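Local atomic coordinates of probable chemoreceptor (Methyl-accepting chemotaxis) transmembrane protein (Rhizobium meliloti, PDB entry 6D8V), a protein that probably senses quaternary ammonium compounds such as 1,1-dimethyl-prolinium through its sensory domain, as a transmembrane chemoreceptor that guides bacterial chemotaxis. Residues 65-70 and 174-179; 114-117 and 123-126; 138-143 and 149-154; 199-202 and 208-211; 252-255 and 260-263. All blocks are in the same frame, centred on the assembly; numbering follows the deposited sequence.

Interaction 1 (65-70 and 174-179)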
# COMPACT_ATOMS: atom_id res chain seq x y z
N HIS A 65 -12.62 -5.56 -6.02
CA HIS A 65 -11.21 -5.91 -5.92
C HIS A 65 -10.94 -6.49 -4.53
O HIS A 65 -10.89 -5.76 -3.53
CB HIS A 65 -10.34 -4.69 -6.20
CG HIS A 65 -10.75 -3.96 -7.43
ND1 HIS A 65 -10.36 -4.35 -8.70
CD2 HIS A 65 -11.57 -2.89 -7.61
CE1 HIS A 65 -10.89 -3.54 -9.59
NE2 HIS A 65 -11.63 -2.65 -8.96
N GLY A 66 -10.79 -7.81 -4.47
CA GLY A 66 -10.56 -8.48 -3.20
C GLY A 66 -9.24 -8.12 -2.56
O GLY A 66 -9.10 -8.26 -1.34
N PHE A 67 -8.27 -7.64 -3.34
CA PHE A 67 -6.96 -7.31 -2.80
C PHE A 67 -6.93 -5.95 -2.11
O PHE A 67 -5.91 -5.61 -1.51
CB PHE A 67 -5.92 -7.36 -3.92
CG PHE A 67 -4.51 -7.32 -3.44
CD1 PHE A 67 -4.04 -8.28 -2.54
CD2 PHE A 67 -3.64 -6.35 -3.90
CE1 PHE A 67 -2.73 -8.25 -2.09
CE2 PHE A 67 -2.32 -6.31 -3.46
CZ PHE A 67 -1.86 -7.27 -2.55
N ALA A 68 -8.02 -5.19 -2.17
CA ALA A 68 -8.11 -3.92 -1.45
C ALA A 68 -8.71 -4.14 -0.07
O ALA A 68 -9.78 -4.74 0.06
CB ALA A 68 -8.96 -2.93 -2.25
N PHE A 69 -8.01 -3.67 0.97
CA PHE A 69 -8.51 -3.80 2.33
C PHE A 69 -9.58 -2.77 2.64
O PHE A 69 -10.48 -3.03 3.44
CB PHE A 69 -7.36 -3.66 3.34
CG PHE A 69 -7.77 -3.92 4.78
CD1 PHE A 69 -7.78 -5.21 5.28
CD2 PHE A 69 -8.11 -2.87 5.63
CE1 PHE A 69 -8.13 -5.45 6.60
CE2 PHE A 69 -8.47 -3.11 6.95
CZ PHE A 69 -8.48 -4.40 7.43
N GLY A 70 -9.49 -1.60 2.02
CA GLY A 70 -10.40 -0.51 2.32
C GLY A 70 -10.36 0.56 1.25
O GLY A 70 -9.38 0.68 0.50
N LEU A 174 -0.86 -5.08 5.18
CA LEU A 174 0.42 -5.77 5.15
C LEU A 174 0.24 -7.28 5.22
O LEU A 174 1.14 -8.02 4.80
CB LEU A 174 1.30 -5.27 6.29
CG LEU A 174 2.33 -4.18 5.97
CD1 LEU A 174 1.80 -3.19 4.97
CD2 LEU A 174 2.74 -3.46 7.25
N ALA A 175 -0.90 -7.74 5.73
CA ALA A 175 -1.22 -9.17 5.74
C ALA A 175 -1.54 -9.68 4.34
O ALA A 175 -1.06 -10.74 3.93
CB ALA A 175 -2.38 -9.44 6.68
N ALA A 176 -2.37 -8.93 3.60
CA ALA A 176 -2.67 -9.30 2.21
C ALA A 176 -1.39 -9.50 1.40
O ALA A 176 -1.29 -10.45 0.62
CB ALA A 176 -3.55 -8.23 1.56
N LEU A 177 -0.41 -8.60 1.56
CA LEU A 177 0.86 -8.78 0.86
C LEU A 177 1.52 -10.09 1.28
O LEU A 177 1.91 -10.90 0.43
CB LEU A 177 1.79 -7.60 1.14
CG LEU A 177 1.50 -6.24 0.52
CD1 LEU A 177 2.62 -5.28 0.86
CD2 LEU A 177 1.34 -6.37 -0.99
N ALA A 178 1.67 -10.29 2.59
CA ALA A 178 2.22 -11.55 3.09
C ALA A 178 1.51 -12.75 2.49
O ALA A 178 2.15 -13.76 2.16
CB ALA A 178 2.12 -11.57 4.61
N ASP A 179 0.18 -12.68 2.34
CA ASP A 179 -0.58 -13.78 1.77
C ASP A 179 -0.17 -14.04 0.32
O ASP A 179 0.04 -15.19 -0.07
CB ASP A 179 -2.08 -13.50 1.87
CG ASP A 179 -2.65 -13.81 3.24
OD1 ASP A 179 -1.93 -14.40 4.07
OD2 ASP A 179 -3.82 -13.46 3.49
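Phe67 and Ala176 bring the two backbones nearest, with CA atoms 6.9 Å apart, where a loop meets the first turns of a helix. His65 to Ala68 form a type I beta turn closed by Ala68 N to His65 O at 3.2 Å, and Phe67 sits in the third position of that turn. Residues 174-179 are helical, and two neighbouring residues of that helix receive the ring. With CG trans to the backbone nitrogen (chi1 -168°), the Phe67 ring reaches out from the turn and meets the helix with its far end. CE1 lies 3.7 Å from Ala176 CB, an oblique approach, and near the ring plane its edge also faces Ala176 O. CZ touches Leu177 CD2 at 3.7 Å, again at the ring edge, the two side chains crossing at roughly a right angle. This small apolar contact belongs to what is probably a PDC sensor domain of the Cache clan. Trimming Phe67 to an alanine would probably open a gap between the turn and the helix and take the aromatic partner from Arg180, which makes a cation-pi contact with this ring. The same ring also packs on Ser25 and Leu29 of the long helix 2-45 and on Ile172 of strand 163-173, so the turn before strand 70-75 meets helix 174-183 alongside the long helix.

Interaction 2 (114-117 and 123-126). With PBE (1,1-dimethyl-prolinium), chain C.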
# COMPACT_ATOMS: atom_id res chain seq x y z
N SER A 114 -16.44 3.17 8.46
CA SER A 114 -15.69 3.80 9.54
C SER A 114 -15.60 5.30 9.30
O SER A 114 -16.31 5.88 8.48
CB SER A 114 -14.31 3.14 9.65
OG SER A 114 -14.42 1.73 9.58
N THR A 115 -14.72 5.96 10.06
CA THR A 115 -14.41 7.36 9.85
C THR A 115 -13.07 7.64 10.51
O THR A 115 -12.71 6.97 11.48
CB THR A 115 -15.50 8.29 10.41
OG1 THR A 115 -16.75 8.00 9.78
CG2 THR A 115 -15.13 9.74 10.14
N PHE A 116 -12.35 8.62 9.98
CA PHE A 116 -10.97 8.86 10.38
C PHE A 116 -10.73 10.36 10.48
O PHE A 116 -11.54 11.18 10.04
CB PHE A 116 -9.99 8.21 9.41
CG PHE A 116 -10.20 8.63 7.98
CD1 PHE A 116 -11.21 8.07 7.21
CD2 PHE A 116 -9.36 9.57 7.40
CE1 PHE A 116 -11.39 8.45 5.89
CE2 PHE A 116 -9.54 9.95 6.08
CZ PHE A 116 -10.56 9.39 5.33
N LYS A 117 -9.59 10.71 11.08
CA LYS A 117 -9.21 12.11 11.25
C LYS A 117 -8.54 12.64 9.99
O LYS A 117 -7.82 11.93 9.29
CB LYS A 117 -8.27 12.28 12.45
CG LYS A 117 -7.65 13.67 12.52
CD LYS A 117 -6.62 13.82 13.64
CE LYS A 117 -6.04 15.23 13.64
NZ LYS A 117 -5.18 15.51 14.82
N GLU A 123 1.14 11.14 5.32
CA GLU A 123 1.61 10.72 4.01
C GLU A 123 0.44 10.42 3.08
O GLU A 123 0.47 10.81 1.91
CB GLU A 123 2.52 9.50 4.15
CG GLU A 123 3.96 9.79 3.79
CD GLU A 123 4.76 8.52 3.63
OE1 GLU A 123 4.32 7.49 4.17
OE2 GLU A 123 5.81 8.56 2.97
N TRP A 124 -0.59 9.72 3.57
CA TRP A 124 -1.65 9.26 2.68
C TRP A 124 -2.43 10.41 2.06
O TRP A 124 -3.05 10.23 1.01
CB TRP A 124 -2.60 8.34 3.44
CG TRP A 124 -3.08 8.93 4.72
CD1 TRP A 124 -2.54 8.76 5.96
CD2 TRP A 124 -4.19 9.82 4.88
NE1 TRP A 124 -3.27 9.48 6.89
CE2 TRP A 124 -4.28 10.14 6.25
CE3 TRP A 124 -5.13 10.37 4.00
CZ2 TRP A 124 -5.27 10.98 6.76
CZ3 TRP A 124 -6.11 11.21 4.50
CH2 TRP A 124 -6.17 11.51 5.87
N TYR A 125 -2.40 11.59 2.68
CA TYR A 125 -3.00 12.78 2.10
C TYR A 125 -1.97 13.72 1.46
O TYR A 125 -2.18 14.19 0.34
CB TYR A 125 -3.79 13.56 3.15
CG TYR A 125 -4.81 14.51 2.56
CD1 TYR A 125 -4.42 15.76 2.09
CD2 TYR A 125 -6.15 14.16 2.47
CE1 TYR A 125 -5.35 16.63 1.54
CE2 TYR A 125 -7.08 15.03 1.92
CZ TYR A 125 -6.68 16.26 1.46
OH TYR A 125 -7.61 17.11 0.92
N GLY A 126 -0.86 13.96 2.15
CA GLY A 126 0.09 14.96 1.68
C GLY A 126 0.74 14.59 0.35
O GLY A 126 0.84 15.42 -0.55
N PBE C . -7.35 5.37 6.22
CD PBE C . -6.95 6.03 5.17
CA PBE C . -6.31 5.78 7.25
CB PBE C . -6.18 7.33 6.99
CG PBE C . -6.40 7.47 5.75
CE PBE C . -8.71 5.81 6.60
CF PBE C . -7.31 3.92 5.97
C PBE C . -6.62 5.50 8.63
O PBE C . -5.98 6.09 9.54
OXT PBE C . -7.50 4.65 8.95
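Phe116 and Trp124 form two adjoining walls of the pocket that holds 1,1-dimethyl-prolinium, and they touch each other as well as the ligand. They make an offset edge-to-face pair: the edge of Phe116 is turned toward the face of the Trp124 six-membered ring, with planes at 81° and centroids 5.6 Å apart. The closest atoms are Phe116 CE2 and Trp124 CH2, at 3.7 Å. Because the planes stand almost perpendicular, each ring can offer a face to a different part of the ligand. The N-methyl carbon CE of the ligand lies over Phe116, displaced toward the rim and 3.4 Å from its CD1. The pyrrolidine ring is laid against the indole instead, with ligand CG over the middle of the Trp124 face and 3.3 Å from CD2. In both residues CG is tucked between the backbone N and the carbonyl carbon (chi1 55° for Phe116, 51° for Trp124), which swings the rings inward. The opposite indole face is backed by CB of Tyr125, and the Lys117 carbonyl O meets the indole edge 3.7 Å from CZ2. An N-methyl packed on the Phe116 face is consistent with aromatic recognition of a cation that has no N-H to donate. Trp72 of strand 70-75 meets Trp124 edge to face, and Ala74 touches both rings, so the pair joins the loop after strand 111-115 to the start of helix 123-131, beside strand 70-75.

Interaction 3 (138-143 and 149-154). With PBE (1,1-dimethyl-prolinium), chain C.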
# COMPACT_ATOMS: atom_id res chain seq x y z
N GLN A 138 4.40 4.95 2.70
CA GLN A 138 5.16 4.03 3.53
C GLN A 138 4.20 3.31 4.46
O GLN A 138 3.15 3.85 4.83
CB GLN A 138 6.24 4.77 4.33
CG GLN A 138 7.41 5.28 3.50
CD GLN A 138 8.30 4.17 2.97
OE1 GLN A 138 8.18 3.01 3.37
NE2 GLN A 138 9.20 4.51 2.05
N PRO A 139 4.54 2.09 4.85
CA PRO A 139 3.62 1.32 5.71
C PRO A 139 3.34 2.06 7.00
O PRO A 139 4.25 2.56 7.67
CB PRO A 139 4.37 0.00 5.93
CG PRO A 139 5.78 0.31 5.64
CD PRO A 139 5.78 1.36 4.59
N TYR A 140 2.06 2.13 7.35
CA TYR A 140 1.63 2.85 8.54
C TYR A 140 0.46 2.11 9.17
O TYR A 140 -0.26 1.36 8.50
CB TYR A 140 1.23 4.30 8.23
CG TYR A 140 -0.07 4.40 7.46
CD1 TYR A 140 -0.11 4.19 6.09
CD2 TYR A 140 -1.26 4.69 8.11
CE1 TYR A 140 -1.29 4.27 5.39
CE2 TYR A 140 -2.45 4.77 7.42
CZ TYR A 140 -2.46 4.56 6.06
OH TYR A 140 -3.65 4.64 5.35
N LEU A 141 0.29 2.34 10.47
CA LEU A 141 -0.82 1.75 11.21
C LEU A 141 -2.07 2.60 11.02
O LEU A 141 -2.10 3.76 11.41
CB LEU A 141 -0.47 1.64 12.69
CG LEU A 141 -1.66 1.34 13.61
CD1 LEU A 141 -2.26 -0.01 13.26
CD2 LEU A 141 -1.31 1.41 15.09
N ALA A 142 -3.10 2.00 10.42
CA ALA A 142 -4.35 2.70 10.12
C ALA A 142 -5.19 2.94 11.37
O ALA A 142 -5.23 2.10 12.28
CB ALA A 142 -5.16 1.90 9.10
N GLU A 143 -5.88 4.09 11.40
CA GLU A 143 -6.70 4.53 12.53
C GLU A 143 -8.15 4.06 12.44
O GLU A 143 -8.69 3.51 13.40
CB GLU A 143 -6.69 6.06 12.64
CG GLU A 143 -7.89 6.61 13.43
CD GLU A 143 -8.05 8.12 13.30
OE1 GLU A 143 -7.09 8.78 12.85
OE2 GLU A 143 -9.14 8.63 13.66
N THR A 149 -4.62 -2.28 12.11
CA THR A 149 -4.03 -3.07 11.04
C THR A 149 -3.02 -2.22 10.28
O THR A 149 -3.27 -1.05 9.99
CB THR A 149 -5.11 -3.61 10.08
OG1 THR A 149 -6.00 -2.56 9.72
CG2 THR A 149 -5.90 -4.74 10.73
N THR A 150 -1.88 -2.82 9.96
CA THR A 150 -0.82 -2.14 9.24
C THR A 150 -1.02 -2.28 7.73
O THR A 150 -1.14 -3.39 7.21
CB THR A 150 0.54 -2.71 9.66
OG1 THR A 150 0.51 -4.14 9.50
CG2 THR A 150 0.81 -2.40 11.11
N MET A 151 -1.04 -1.15 7.03
CA MET A 151 -1.40 -1.14 5.62
C MET A 151 -0.59 -0.07 4.90
O MET A 151 -0.03 0.84 5.52
CB MET A 151 -2.89 -0.85 5.43
CG MET A 151 -3.25 0.52 5.96
SD MET A 151 -4.98 0.94 5.82
CE MET A 151 -5.75 -0.41 6.71
N THR A 152 -0.55 -0.19 3.57
CA THR A 152 -0.07 0.84 2.68
C THR A 152 -1.24 1.37 1.86
O THR A 152 -2.17 0.62 1.55
CB THR A 152 1.01 0.29 1.73
OG1 THR A 152 1.57 1.37 0.97
CG2 THR A 152 0.41 -0.73 0.79
N SER A 153 -1.19 2.65 1.51
CA SER A 153 -2.33 3.31 0.87
C SER A 153 -1.95 3.91 -0.47
O SER A 153 -0.94 4.62 -0.58
CB SER A 153 -2.92 4.38 1.79
OG SER A 153 -3.61 3.78 2.86
N ILE A 154 -2.77 3.63 -1.48
CA ILE A 154 -2.65 4.23 -2.80
C ILE A 154 -3.70 5.34 -2.88
O ILE A 154 -4.90 5.08 -2.78
CB ILE A 154 -2.84 3.18 -3.90
CG1 ILE A 154 -1.71 2.16 -3.82
CG2 ILE A 154 -2.87 3.82 -5.28
CD1 ILE A 154 -1.84 1.02 -4.79
N PBE C . -7.35 5.37 6.22
CD PBE C . -6.95 6.03 5.17
CA PBE C . -6.31 5.78 7.25
CB PBE C . -6.18 7.33 6.99
CG PBE C . -6.40 7.47 5.75
CE PBE C . -8.71 5.81 6.60
CF PBE C . -7.31 3.92 5.97
C PBE C . -6.62 5.50 8.63
O PBE C . -5.98 6.09 9.54
OXT PBE C . -7.50 4.65 8.95
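Tyr140 and Met151 face each other as an antiparallel hydrogen-bonded pair in the hairpin of strands 140-142 and 149-160, with Tyr140 N to Met151 O at 3.1 Å and Met151 N to Tyr140 O at 3.0 Å, both nearly straight. Their side chains leave the sheet on the same side as Ala142, toward the ligand. Met151 CG lies over one face of the Tyr140 ring, and the sulfur follows obliquely in a Met-aromatic contact, SD 5.2 Å from the ring centroid. Bent at its last torsion (chi3 57°), Met151 also brings CE to 3.4 Å from Ala142 CB. At the end of the phenol, Tyr140 OH donates to Ser153 OG at 2.6 Å, and Ser153 OG is in turn hydrogen-bonded to Asp171 OD1. These bonds steady the hydroxyl end of the tyrosine, whose ring edge meets the ligand at CA, 3.5 Å from OH. SD of Met151 approaches the methyl carbon CF of the ligand. One residue past Ala142, Glu143 N donates to ligand O at 2.7 Å, joined by Gly144 N on the carboxylate. The hairpin thus treats the two ends of 1,1-dimethyl-prolinium differently: backbone N-H groups hold its carboxylate, while a thioether and the phenol line the part near the ammonium, whose charge probably also feels the carboxylate of Asp171.

Interaction 4 (199-202 and 208-211)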
# COMPACT_ATOMS: atom_id res chain seq x y z
N GLY A 199 13.06 0.96 2.24
CA GLY A 199 13.63 -0.17 2.92
C GLY A 199 12.93 -0.57 4.20
O GLY A 199 13.51 -1.33 4.99
N LYS A 200 11.73 -0.07 4.45
CA LYS A 200 10.94 -0.54 5.58
C LYS A 200 10.37 -1.91 5.25
O LYS A 200 10.13 -2.25 4.08
CB LYS A 200 9.81 0.45 5.89
CG LYS A 200 10.20 1.92 5.99
CD LYS A 200 10.25 2.37 7.44
CE LYS A 200 10.09 3.88 7.61
NZ LYS A 200 8.80 4.38 7.02
N TRP A 201 10.14 -2.71 6.30
CA TRP A 201 9.62 -4.07 6.14
C TRP A 201 8.13 -4.03 5.82
O TRP A 201 7.33 -3.53 6.62
CB TRP A 201 9.85 -4.90 7.40
CG TRP A 201 11.26 -5.37 7.63
CD1 TRP A 201 12.22 -4.75 8.38
CD2 TRP A 201 11.85 -6.58 7.14
NE1 TRP A 201 13.38 -5.49 8.39
CE2 TRP A 201 13.18 -6.62 7.63
CE3 TRP A 201 11.40 -7.63 6.34
CZ2 TRP A 201 14.06 -7.67 7.34
CZ3 TRP A 201 12.27 -8.67 6.05
CH2 TRP A 201 13.59 -8.68 6.55
N LEU A 202 7.76 -4.56 4.64
CA LEU A 202 6.37 -4.75 4.23
C LEU A 202 5.90 -6.18 4.48
O LEU A 202 4.73 -6.40 4.81
CB LEU A 202 6.21 -4.41 2.75
CG LEU A 202 6.29 -2.93 2.40
CD1 LEU A 202 6.03 -2.73 0.93
CD2 LEU A 202 5.27 -2.18 3.22
N GLU A 208 7.12 -8.31 14.27
CA GLU A 208 7.71 -7.17 14.95
C GLU A 208 8.53 -6.29 14.00
O GLU A 208 8.65 -5.08 14.23
CB GLU A 208 8.56 -7.66 16.13
CG GLU A 208 7.75 -8.33 17.24
CD GLU A 208 7.92 -9.85 17.31
OE1 GLU A 208 8.62 -10.35 18.24
OE2 GLU A 208 7.35 -10.55 16.44
N LEU A 209 9.06 -6.87 12.92
CA LEU A 209 9.88 -6.12 11.97
C LEU A 209 9.08 -5.23 11.02
O LEU A 209 9.68 -4.37 10.36
CB LEU A 209 10.74 -7.08 11.13
CG LEU A 209 11.95 -7.68 11.84
CD1 LEU A 209 12.66 -8.72 10.98
CD2 LEU A 209 12.92 -6.57 12.22
N LEU A 210 7.77 -5.40 10.93
CA LEU A 210 7.03 -4.65 9.92
C LEU A 210 7.10 -3.16 10.19
O LEU A 210 7.08 -2.71 11.34
CB LEU A 210 5.57 -5.11 9.89
CG LEU A 210 5.44 -6.56 9.41
CD1 LEU A 210 4.03 -7.08 9.58
CD2 LEU A 210 5.87 -6.64 7.97
N MET A 211 7.19 -2.38 9.11
CA MET A 211 7.13 -0.92 9.19
C MET A 211 8.46 -0.34 9.68
O MET A 211 8.66 0.88 9.63
CB MET A 211 5.99 -0.49 10.12
CG MET A 211 4.64 -0.40 9.45
SD MET A 211 3.36 0.14 10.59
CE MET A 211 4.12 1.62 11.26
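Lys200 meets Met211 through its aliphatic shaft: the bent chain curls past the Met211 carbonyl O, with CD nearest at 3.1 Å. Next comes Trp201, which does most of the work. Its carbonyl O takes the Met211 amide at 2.7 Å, with the N-H angle at 174° and the donor in the carbonyl plane on a lone pair. The Leu210 CA sits 3.5 Å from that oxygen as well, in a weaker CA-H...O contact. The indole runs side by side with Leu209, both side chains pointing the same way. Leu209 CB stands almost squarely over the five-membered ring, 3.9 Å from its centroid and 11° off the normal, a CH-pi contact. Further out, Leu209 CD1 covers the same face near the six-membered ring, 4.0 Å from Trp201 CZ2. The leucine can follow the indole in this way because its CG is trans to the carbonyl carbon (chi1 -76°). At Leu202, where the chain turns a corner, CB points away from 208-211, but the carbonyl O meets Leu210 CD2 at 3.4 Å. Both segments belong to the long loop between strand 191-195 and helix 219-228. Trp201 is packed on Tyr193 and Leu195 of that strand and on Leu264 of strand 259-268, so the loop folds back onto strands 191-195 and 259-268.

Interaction 5 (252-255 and 260-263)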
# COMPACT_ATOMS: atom_id res chain seq x y z
N PHE A 252 11.92 -3.27 -7.92
CA PHE A 252 11.01 -3.27 -9.05
C PHE A 252 10.05 -2.09 -8.92
O PHE A 252 9.54 -1.82 -7.83
CB PHE A 252 10.23 -4.59 -9.14
CG PHE A 252 9.30 -4.83 -7.99
CD1 PHE A 252 9.78 -5.27 -6.77
CD2 PHE A 252 7.94 -4.60 -8.13
CE1 PHE A 252 8.93 -5.49 -5.71
CE2 PHE A 252 7.08 -4.82 -7.07
CZ PHE A 252 7.57 -5.27 -5.86
N SER A 253 9.83 -1.39 -10.03
CA SER A 253 8.98 -0.20 -10.03
C SER A 253 7.50 -0.55 -9.95
O SER A 253 7.03 -1.50 -10.59
CB SER A 253 9.23 0.62 -11.30
OG SER A 253 10.40 1.41 -11.17
N LEU A 254 6.76 0.23 -9.25
CA LEU A 254 5.39 -0.06 -9.09
C LEU A 254 4.78 0.81 -10.06
O LEU A 254 5.28 1.86 -10.26
CB LEU A 254 4.94 0.37 -7.75
CG LEU A 254 5.46 -0.33 -6.54
CD1 LEU A 254 4.71 0.23 -5.42
CD2 LEU A 254 5.16 -1.77 -6.66
N PRO A 255 3.63 0.33 -10.71
CA PRO A 255 3.27 1.08 -11.87
C PRO A 255 2.90 2.49 -11.86
O PRO A 255 3.53 3.14 -12.66
CB PRO A 255 1.98 0.44 -12.19
CG PRO A 255 2.33 -0.91 -12.14
CD PRO A 255 2.71 -0.89 -10.75
N GLN A 260 9.20 2.32 -5.96
CA GLN A 260 9.66 0.96 -6.19
C GLN A 260 9.73 0.22 -4.86
O GLN A 260 9.84 0.83 -3.79
CB GLN A 260 11.02 0.94 -6.87
CG GLN A 260 12.10 1.68 -6.12
CD GLN A 260 13.46 1.45 -6.73
OE1 GLN A 260 13.58 0.88 -7.81
NE2 GLN A 260 14.50 1.90 -6.03
N TRP A 261 9.65 -1.10 -4.94
CA TRP A 261 9.78 -1.97 -3.79
C TRP A 261 10.91 -2.97 -4.01
O TRP A 261 11.35 -3.20 -5.14
CB TRP A 261 8.49 -2.73 -3.51
CG TRP A 261 7.40 -1.89 -2.93
CD1 TRP A 261 7.48 -0.58 -2.56
CD2 TRP A 261 6.06 -2.30 -2.65
NE1 TRP A 261 6.27 -0.15 -2.06
CE2 TRP A 261 5.39 -1.19 -2.11
CE3 TRP A 261 5.37 -3.51 -2.82
CZ2 TRP A 261 4.05 -1.25 -1.73
CZ3 TRP A 261 4.04 -3.57 -2.44
CH2 TRP A 261 3.40 -2.44 -1.90
N LEU A 262 11.36 -3.58 -2.92
CA LEU A 262 12.35 -4.64 -2.95
C LEU A 262 11.67 -5.97 -2.66
O LEU A 262 10.98 -6.11 -1.64
CB LEU A 262 13.48 -4.42 -1.94
CG LEU A 262 14.41 -3.25 -2.14
CD1 LEU A 262 14.76 -3.13 -3.62
CD2 LEU A 262 13.77 -1.98 -1.62
N VAL A 263 11.87 -6.92 -3.54
CA VAL A 263 11.65 -8.32 -3.21
C VAL A 263 12.94 -8.82 -2.57
O VAL A 263 14.04 -8.54 -3.06
CB VAL A 263 11.29 -9.13 -4.47
CG1 VAL A 263 11.17 -10.60 -4.14
CG2 VAL A 263 10.00 -8.62 -5.07
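Phe252 and Trp261 pair near the turn of the beta hairpin formed by strands 243-254 and 259-268, the two central strands of the four-stranded sheet. Phe252 N donates to Trp261 O at 2.8 Å, a bent bond (140°), and Trp261 N returns a straighter one to Phe252 O at 3.0 Å. Both side chains leave the same face of the sheet. The Phe252 ring slants across the partner strand, placing CE1 3.6 Å from Trp261 CB and 3.4 Å from Val263 CG2. Leu254, one residue beyond the Ser253-Gln260 pair, sends CD1 over the indole of Trp261 in a CH-pi contact, 3.8 Å from the centroid of the five-membered ring and 15° off its normal. Replacing Phe252 with a serine would probably leave Trp261 CB and Val263 CG2 without their aromatic cover and open a gap toward the long helix. NE1 of the indole is hydrogen-bonded to Gln197 OE1. This face of the sheet lies against helix 2-45: Phe252 touches Ala19 and Ile22, Trp261 also meets Ile22, and Val263 packs on Ala15, and all three also touch Leu194 of strand 191-195.

Interactions 2 and 3 both line the ligand pocket and reach the same sheet; aromatic faces dominate the first, backbone and hydroxyl hydrogen bonds the second. Glu123 OE1 to Gln138 N ties them together. Interaction 5 is a buried hairpin contact in the other sheet, about 24 Å from interaction 2 between centres; like interaction 3, it has a pair of backbone bonds, but it touches no ligand. Interactions 1, 3 and 4 are partly buried; 1 sets a turn against a helix through apolar side chains, 4 joins two parts of one loop by CH-pi packing and one backbone bond. Leu174 and Leu177 pack on Leu202, Leu177 also reaches Trp261, and Met211 packs against Pro139 and Thr150.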